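Local coordinates for putative integron gene cassette protein (Uncultured bacterium, PDB 3GHJ) that is of unknown function but belongs to the glyoxalase/bleomycin resistance protein/dioxygenase superfamily, encoded by a mobile integron gene cassette, at residues Lys103-Ser107 with Lys108-Val112. The protein carries 1 engineered substitution. Numbering follows the deposited sequence.
Sequences KALES and KGVSV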
ATOM      1  N   LYS A 103      12.197   6.736  18.144  1.00 12.00           N
ATOM      2  CA  LYS A 103      12.024   7.192  19.513  1.00 13.63           C
ATOM      3  C   LYS A 103      10.584   7.607  19.797  1.00 13.78           C
ATOM      4  O   LYS A 103      10.041   7.319  20.867  1.00 14.88           O
ATOM      5  CB  LYS A 103      12.985   8.354  19.788  1.00 16.19           C
ATOM      6  CG  LYS A 103      13.113   8.715  21.267  1.00 19.20           C
ATOM      7  CD  LYS A 103      13.868   7.627  22.015  1.00 22.81           C
ATOM      8  CE  LYS A 103      14.143   8.015  23.457  1.00 27.27           C
ATOM      9  NZ  LYS A 103      14.891   6.940  24.166  1.00 29.98           N
ATOM     10  N   ALA A 104       9.959   8.286  18.841  1.00 12.58           N
ATOM     11  CA  ALA A 104       8.585   8.732  19.027  1.00 12.87           C
ATOM     12  C   ALA A 104       7.649   7.537  19.187  1.00 12.38           C
ATOM     13  O   ALA A 104       6.795   7.522  20.069  1.00 14.41           O
ATOM     14  CB  ALA A 104       8.143   9.592  17.865  1.00 12.53           C
ATOM     15  N   LEU A 105       7.806   6.537  18.328  1.00 12.07           N
ATOM     16  CA  LEU A 105       6.993   5.333  18.450  1.00 12.86           C
ATOM     17  C   LEU A 105       7.219   4.661  19.802  1.00 12.86           C
ATOM     18  O   LEU A 105       6.260   4.286  20.486  1.00 13.87           O
ATOM     19  CB  LEU A 105       7.291   4.352  17.308  1.00 13.61           C
ATOM     20  CG  LEU A 105       6.773   4.711  15.912  1.00 17.35           C
ATOM     21  CD1 LEU A 105       7.298   3.705  14.903  1.00 17.84           C
ATOM     22  CD2 LEU A 105       5.259   4.740  15.893  1.00 18.95           C
ATOM     23  N   GLU A 106       8.485   4.520  20.184  1.00 13.04           N
ATOM     24  CA  GLU A 106       8.823   3.870  21.447  1.00 14.14           C
ATOM     25  C   GLU A 106       8.188   4.613  22.618  1.00 15.36           C
ATOM     26  O   GLU A 106       7.705   3.987  23.567  1.00 16.81           O
ATOM     27  CB  GLU A 106      10.340   3.773  21.607  1.00 14.72           C
ATOM     28  CG  GLU A 106      10.988   2.733  20.706  1.00 16.17           C
ATOM     29  CD  GLU A 106      12.501   2.806  20.711  1.00 18.45           C
ATOM     30  OE1 GLU A 106      13.044   3.897  21.011  1.00 19.61           O
ATOM     31  OE2 GLU A 106      13.145   1.783  20.406  1.00 20.21           O
ATOM     32  N   SER A 107       8.177   5.939  22.547  0.65 15.55           N
ATOM     33  CA  SER A 107       7.616   6.739  23.637  0.65 17.16           C
ATOM     34  C   SER A 107       6.117   6.496  23.789  0.65 18.37           C
ATOM     35  O   SER A 107       5.561   6.657  24.879  0.65 18.11           O
ATOM     36  CB  SER A 107       7.901   8.228  23.426  0.65 17.41           C
ATOM     37  OG  SER A 107       7.073   8.770  22.417  0.65 17.91           O
ATOM     38  N   LYS A 108       5.472   6.094  22.697  1.00 18.81           N
ATOM     39  CA  LYS A 108       4.032   5.871  22.692  1.00 20.27           C
ATOM     40  C   LYS A 108       3.711   4.398  22.938  1.00 19.35           C
ATOM     41  O   LYS A 108       2.567   3.977  22.775  1.00 20.73           O
ATOM     42  CB  LYS A 108       3.421   6.340  21.367  1.00 24.67           C
ATOM     43  CG  LYS A 108       3.426   7.855  21.188  1.00 31.06           C
ATOM     44  CD  LYS A 108       2.962   8.252  19.792  1.00 37.82           C
ATOM     45  CE  LYS A 108       3.012   9.765  19.595  1.00 42.38           C
ATOM     46  NZ  LYS A 108       2.570  10.186  18.228  1.00 45.71           N
ATOM     47  N   GLY A 109       4.728   3.632  23.323  1.00 16.60           N
ATOM     48  CA  GLY A 109       4.561   2.239  23.702  1.00 16.89           C
ATOM     49  C   GLY A 109       4.668   1.235  22.568  1.00 16.47           C
ATOM     50  O   GLY A 109       4.301   0.078  22.733  1.00 18.56           O
ATOM     51  N   VAL A 110       5.183   1.670  21.422  1.00 14.48           N
ATOM     52  CA  VAL A 110       5.317   0.785  20.269  1.00 13.90           C
ATOM     53  C   VAL A 110       6.738   0.256  20.141  1.00 14.35           C
ATOM     54  O   VAL A 110       7.686   1.036  20.057  1.00 16.69           O
ATOM     55  CB  VAL A 110       4.956   1.529  18.963  1.00 13.65           C
ATOM     56  CG1 VAL A 110       5.139   0.616  17.741  1.00 13.16           C
ATOM     57  CG2 VAL A 110       3.532   2.076  19.041  1.00 15.88           C
ATOM     58  N   SER A 111       6.888  -1.067  20.113  0.50 14.51           N
ATOM     59  CA  SER A 111       8.201  -1.690  19.958  0.50 15.07           C
ATOM     60  C   SER A 111       8.713  -1.603  18.522  0.50 14.97           C
ATOM     61  O   SER A 111       8.034  -2.020  17.582  0.50 16.03           O
ATOM     62  CB  SER A 111       8.157  -3.153  20.403  0.50 17.45           C
ATOM     63  OG  SER A 111       7.899  -3.243  21.790  0.50 18.81           O
ATOM     64  N   VAL A 112       9.921  -1.079  18.358  1.00 14.27           N
ATOM     65  CA  VAL A 112      10.466  -0.830  17.031  1.00 14.33           C
ATOM     66  C   VAL A 112      11.732  -1.629  16.783  1.00 15.93           C
ATOM     67  O   VAL A 112      12.628  -1.687  17.638  1.00 17.94           O
ATOM     68  CB  VAL A 112      10.759   0.676  16.815  1.00 15.10           C
ATOM     69  CG1 VAL A 112      11.318   0.931  15.415  1.00 15.20           C
ATOM     70  CG2 VAL A 112       9.505   1.509  17.061  1.00 16.56           C
TER
HETATM   71  O   HOH W   1      11.761  -0.551  20.600  1.00 20.82           O
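Leu-105 and Val-110 meet where a Schellman motif ends helix 98-107, ahead of strand 113-118. Val-110 N bonds Leu-105 O at 3.0 Å and Gly-109 N bonds Glu-106 O at 3.0 Å. Glycine suits the C-prime place because at its backbone angles (phi 89°) a CB would be pressed against the carbonyl oxygen of Lys-108. Leu-105 O also accepts from Lys-108 N; the two N-H groups reach it from opposite faces of the carbonyl plane, both well out of that plane.

Followed outward, Leu-105 starts with CB, 3.6 Å from Val-112 CG2 and 4.0 Å from Val-110 CB. With CG anti to the carbonyl carbon (chi1 -73°), the chain carries on to CD1, 3.8 Å from Val-112 CG2, the two side chains crossing at about a right angle. The leucine also packs on Ile-49 and Phe-128, and Val-110 on the same pair; apolar, branched side chains suit this place, where they touch both helix 39-49 and strand 123-129. Ser-107 OG donates a hydrogen bond to Ala-104 O (2.7 Å), its short hydroxyl side chain folding back onto the preceding turn. A water accepts from Val-112 N and donates to Glu-106 OE2 at 2.7 Å.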